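Local coordinates for protein alcohol dehydrogenase (PDB 2EIH) that binds zinc and is probably an NAD(P)-dependent oxidoreductase of the zinc-containing alcohol dehydrogenase family, at residues Thr153-Met157 with Val158-Leu162; Ala196-Ser200 with Glu201-Arg205. All coordinates share one frame; numbering follows the deposited sequence.

Contact 1 (Thr153-Met157 with Val158-Leu162)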
loop_
_atom_site.group_PDB
_atom_site.type_symbol
_atom_site.label_atom_id
_atom_site.label_comp_id
_atom_site.label_asym_id
_atom_site.label_seq_id
_atom_site.Cartn_x
_atom_site.Cartn_y
_atom_site.Cartn_z
ATOM N N THR A 153 -5.195 -19.551 -5.025
ATOM C CA THR A 153 -6.316 -18.737 -5.457
ATOM C C THR A 153 -6.986 -18.076 -4.259
ATOM O O THR A 153 -7.330 -16.900 -4.305
ATOM C CB THR A 153 -7.340 -19.592 -6.217
ATOM O OG1 THR A 153 -6.722 -20.130 -7.388
ATOM C CG2 THR A 153 -8.551 -18.765 -6.612
ATOM N N ALA A 154 -7.162 -18.836 -3.187
ATOM C CA ALA A 154 -7.784 -18.316 -1.981
ATOM C C ALA A 154 -6.889 -17.261 -1.333
ATOM O O ALA A 154 -7.373 -16.300 -0.736
ATOM C CB ALA A 154 -8.037 -19.451 -0.996
ATOM N N TRP A 155 -5.582 -17.443 -1.452
ATOM C CA TRP A 155 -4.644 -16.516 -0.841
ATOM C C TRP A 155 -4.641 -15.146 -1.512
ATOM O O TRP A 155 -4.644 -14.121 -0.828
ATOM C CB TRP A 155 -3.242 -17.125 -0.845
ATOM C CG TRP A 155 -2.216 -16.251 -0.192
ATOM C CD1 TRP A 155 -1.677 -15.103 -0.693
ATOM C CD2 TRP A 155 -1.584 -16.474 1.074
ATOM N NE1 TRP A 155 -0.740 -14.607 0.174
ATOM C CE2 TRP A 155 -0.656 -15.432 1.266
ATOM C CE3 TRP A 155 -1.696 -17.467 2.056
ATOM C CZ2 TRP A 155 0.146 -15.336 2.412
ATOM C CZ3 TRP A 155 -0.904 -17.379 3.190
ATOM C CH2 TRP A 155 0.017 -16.321 3.356
ATOM N N GLN A 156 -4.640 -15.123 -2.842
ATOM C CA GLN A 156 -4.658 -13.850 -3.550
ATOM C C GLN A 156 -5.943 -13.109 -3.225
ATOM O O GLN A 156 -5.924 -11.899 -3.040
ATOM C CB GLN A 156 -4.552 -14.035 -5.070
ATOM C CG GLN A 156 -4.444 -12.700 -5.817
ATOM C CD GLN A 156 -4.053 -12.832 -7.280
ATOM O OE1 GLN A 156 -4.909 -12.797 -8.162
ATOM N NE2 GLN A 156 -2.756 -12.994 -7.542
ATOM N N MET A 157 -7.054 -13.835 -3.143
ATOM C CA MET A 157 -8.336 -13.214 -2.838
ATOM C C MET A 157 -8.376 -12.638 -1.419
ATOM O O MET A 157 -8.719 -11.471 -1.227
ATOM C CB MET A 157 -9.480 -14.217 -3.025
ATOM C CG MET A 157 -9.681 -14.670 -4.464
ATOM S SD MET A 157 -11.130 -15.767 -4.635
ATOM C CE MET A 157 -10.470 -17.207 -3.976
ATOM N N VAL A 158 -7.999 -13.450 -0.433
ATOM C CA VAL A 158 -8.000 -13.046 0.976
ATOM C C VAL A 158 -6.905 -12.036 1.335
ATOM O O VAL A 158 -7.187 -10.939 1.813
ATOM C CB VAL A 158 -7.858 -14.307 1.881
ATOM C CG1 VAL A 158 -7.780 -13.916 3.353
ATOM C CG2 VAL A 158 -9.045 -15.236 1.646
ATOM N N VAL A 159 -5.658 -12.412 1.088
ATOM C CA VAL A 159 -4.520 -11.563 1.409
ATOM C C VAL A 159 -4.305 -10.335 0.496
ATOM O O VAL A 159 -4.377 -9.201 0.963
ATOM C CB VAL A 159 -3.240 -12.431 1.467
ATOM C CG1 VAL A 159 -2.048 -11.601 1.893
ATOM C CG2 VAL A 159 -3.454 -13.580 2.439
ATOM N N ASP A 160 -4.054 -10.552 -0.793
ATOM C CA ASP A 160 -3.818 -9.446 -1.725
ATOM C C ASP A 160 -5.067 -8.646 -2.139
ATOM O O ASP A 160 -5.106 -7.431 -1.985
ATOM C CB ASP A 160 -3.083 -9.972 -2.971
ATOM C CG ASP A 160 -1.789 -10.718 -2.621
ATOM O OD1 ASP A 160 -0.947 -10.147 -1.888
ATOM O OD2 ASP A 160 -1.603 -11.866 -3.084
ATOM N N LYS A 161 -6.081 -9.319 -2.659
ATOM C CA LYS A 161 -7.311 -8.656 -3.093
ATOM C C LYS A 161 -8.145 -8.042 -1.972
ATOM O O LYS A 161 -8.408 -6.845 -1.978
ATOM C CB LYS A 161 -8.186 -9.643 -3.868
ATOM C CG LYS A 161 -8.214 -9.432 -5.364
ATOM C CD LYS A 161 -6.849 -9.442 -6.019
ATOM C CE LYS A 161 -7.050 -9.294 -7.513
ATOM N NZ LYS A 161 -5.821 -9.064 -8.299
ATOM N N LEU A 162 -8.569 -8.857 -1.014
ATOM C CA LEU A 162 -9.397 -8.365 0.077
ATOM C C LEU A 162 -8.625 -7.691 1.208
ATOM O O LEU A 162 -9.209 -6.953 2.008
ATOM C CB LEU A 162 -10.224 -9.513 0.658
ATOM C CG LEU A 162 -11.208 -10.194 -0.293
ATOM C CD1 LEU A 162 -11.559 -11.562 0.256
ATOM C CD2 LEU A 162 -12.449 -9.333 -0.485
HETATM O O HOH W 1 0.823 -11.562 0.042
#
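Val159 lies one helical turn on from Trp155 and sets a methyl group over one face of the indole. Its CG2 is 3.6 Å from the centroid of the five-membered ring and only 11° off the ring normal, a CH-pi contact. The indole reaches this place because CG of Trp155 stands anti to the backbone N (chi1 -178°), which swings the ring along the helix toward Val159. The carboxylate of Asp160 approaches the same indole at its edge, not its face. Water 1 sits in the ring plane there. It donates to Asp160 OD1 at 3.0 Å and accepts a weak bond from Trp155 NE1 at 3.4 Å. OD2 of Asp160 forms a salt bridge with Arg296.

The side chains of Gln156 and Lys161 run side by side in the same direction. Beneath them the backbone widens. Lys161 N donates to Gln156 O at 2.6 Å with an N-H...O angle of 175°, and Leu162 N donates to Met157 O. Both bonds span five residues, as in a pi-type turn, whereas Val158 N still bonds to Ala154 O. Helix 180-189 packs against Ala154, Trp155 and Val158. The chemistry is thus divided: one face of the indole packs on a methyl group, while its N-H is tied through water to a carboxylate whose charge is probably balanced by Arg296.

Contact 2 (Ala196-Ser200 with Glu201-Arg205)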
loop_
_atom_site.group_PDB
_atom_site.type_symbol
_atom_site.label_atom_id
_atom_site.label_comp_id
_atom_site.label_asym_id
_atom_site.label_seq_id
_atom_site.Cartn_x
_atom_site.Cartn_y
_atom_site.Cartn_z
ATOM N N ALA A 196 -19.482 -18.471 7.272
ATOM C CA ALA A 196 -19.521 -19.302 6.066
ATOM C C ALA A 196 -20.942 -19.728 5.704
ATOM O O ALA A 196 -21.760 -19.985 6.583
ATOM C CB ALA A 196 -18.644 -20.536 6.264
ATOM N N THR A 197 -21.233 -19.801 4.410
ATOM C CA THR A 197 -22.557 -20.214 3.966
ATOM C C THR A 197 -22.467 -21.485 3.122
ATOM O O THR A 197 -21.504 -21.679 2.368
ATOM C CB THR A 197 -23.257 -19.120 3.127
ATOM O OG1 THR A 197 -22.565 -18.938 1.885
ATOM C CG2 THR A 197 -23.282 -17.800 3.883
ATOM N N ALA A 198 -23.465 -22.352 3.268
ATOM C CA ALA A 198 -23.530 -23.608 2.525
ATOM C C ALA A 198 -24.992 -23.989 2.357
ATOM O O ALA A 198 -25.875 -23.325 2.902
ATOM C CB ALA A 198 -22.786 -24.704 3.270
ATOM N N GLY A 199 -25.246 -25.058 1.608
ATOM C CA GLY A 199 -26.614 -25.494 1.375
ATOM C C GLY A 199 -27.157 -26.533 2.343
ATOM O O GLY A 199 -28.332 -26.500 2.691
ATOM N N SER A 200 -26.307 -27.463 2.764
ATOM C CA SER A 200 -26.696 -28.519 3.688
ATOM C C SER A 200 -26.195 -28.184 5.088
ATOM O O SER A 200 -25.283 -27.382 5.241
ATOM C CB SER A 200 -26.078 -29.843 3.251
ATOM O OG SER A 200 -24.672 -29.804 3.394
ATOM N N GLU A 201 -26.774 -28.817 6.104
ATOM C CA GLU A 201 -26.363 -28.581 7.485
ATOM C C GLU A 201 -24.998 -29.238 7.701
ATOM O O GLU A 201 -24.190 -28.776 8.500
ATOM C CB GLU A 201 -27.385 -29.193 8.449
ATOM C CG GLU A 201 -27.478 -28.528 9.822
ATOM C CD GLU A 201 -26.127 -28.224 10.448
ATOM O OE1 GLU A 201 -25.480 -27.240 10.026
ATOM O OE2 GLU A 201 -25.699 -28.968 11.362
ATOM N N ASP A 202 -24.749 -30.322 6.979
ATOM C CA ASP A 202 -23.487 -31.029 7.105
ATOM C C ASP A 202 -22.330 -30.110 6.738
ATOM O O ASP A 202 -21.373 -29.975 7.501
ATOM C CB ASP A 202 -23.482 -32.276 6.212
ATOM C CG ASP A 202 -24.134 -33.477 6.885
ATOM O OD1 ASP A 202 -24.439 -34.469 6.175
ATOM O OD2 ASP A 202 -24.325 -33.441 8.130
ATOM N N LYS A 203 -22.418 -29.469 5.577
ATOM C CA LYS A 203 -21.354 -28.575 5.134
ATOM C C LYS A 203 -21.116 -27.432 6.125
ATOM O O LYS A 203 -19.970 -27.081 6.401
ATOM C CB LYS A 203 -21.677 -28.035 3.740
ATOM C CG LYS A 203 -21.613 -29.101 2.662
ATOM C CD LYS A 203 -22.059 -28.547 1.326
ATOM C CE LYS A 203 -21.810 -29.533 0.194
ATOM N NZ LYS A 203 -22.231 -28.945 -1.114
ATOM N N LEU A 204 -22.186 -26.863 6.674
ATOM C CA LEU A 204 -22.036 -25.784 7.647
ATOM C C LEU A 204 -21.364 -26.285 8.911
ATOM O O LEU A 204 -20.551 -25.584 9.510
ATOM C CB LEU A 204 -23.390 -25.197 8.025
ATOM C CG LEU A 204 -24.080 -24.342 6.976
ATOM C CD1 LEU A 204 -25.353 -23.773 7.571
ATOM C CD2 LEU A 204 -23.141 -23.224 6.530
ATOM N N ARG A 205 -21.730 -27.494 9.330
ATOM C CA ARG A 205 -21.147 -28.081 10.529
ATOM C C ARG A 205 -19.675 -28.304 10.243
ATOM O O ARG A 205 -18.813 -28.154 11.119
ATOM C CB ARG A 205 -21.813 -29.417 10.852
ATOM C CG ARG A 205 -21.079 -30.248 11.903
ATOM C CD ARG A 205 -21.751 -31.621 12.051
ATOM N NE ARG A 205 -21.895 -32.263 10.744
ATOM C CZ ARG A 205 -20.894 -32.828 10.072
ATOM N NH1 ARG A 205 -21.107 -33.378 8.883
ATOM N NH2 ARG A 205 -19.682 -32.872 10.608
#
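Leu204 reaches back from the first turn of helix 201-210 to the end of strand 193-198. Its CB lies 4.0 Å from Ser200 O, at the edge of contact. CG comes nearer to that oxygen and also meets Ala198 CB at 3.9 Å. The CD2 branch goes furthest in. It lies against the strand backbone, 3.4 Å from Ala198 N and 3.5 Å from Ala196 O, and touches Ala198 CB as well. CG is anti to the carbonyl carbon (chi1 -72°); CD1 extends the chain, and the other branch, CD2, turns to the strand. Beside it, Lys203 CB packs on the same Ala198 methyl at 3.5 Å. The rest of the lysine runs out extended, and its NZ makes a weak hydrogen bond to Arg332 O.

Ser200 is the N-cap of the helix. With chi1 at 67°, OG lies between the backbone N and the carbonyl carbon and turns toward the helix end. There it accepts from Lys203 N at 3.2 Å, with an N-H...O angle of 167°. Lys203 CG lies alongside the same oxygen. Ser200 O takes a weak bond from Leu204 N at 3.5 Å. With an alanine here, Lys203 N would probably lose its capping acceptor and the start of the helix would be less firmly held.

On the exposed side of the helix, Arg205 and Asp202 form a salt bridge, with a weak hydrogen bond from NH1 to OD2. The strand, the short turn through Gly199 and the serine-capped helix form the first part of a beta-alpha-beta unit that continues into strand 214-217. Such units build the Rossmann-type domain of zinc-binding dehydrogenases.

In the fold
Contact 1 comes first along the chain, on helix 148-161. Contact 2 follows at the passage from strand 193-198 to helix 201-210. Their centres are 22 Å apart and their nearest atoms about 12 Å, so they do not touch. Both relate to the six-stranded parallel sheet. Strand 193-198 lies within that sheet, between 214-217 and 169-172. The helix of contact 1 packs on strand 236-241, which pairs with the other side of 169-172. Helix 180-189 packs on contact 1 and precedes strand 193-198 in the chain. The two contacts thus mark separate places round one nucleotide-binding-type fold, one a largely buried stretch of helix and one at a strand end.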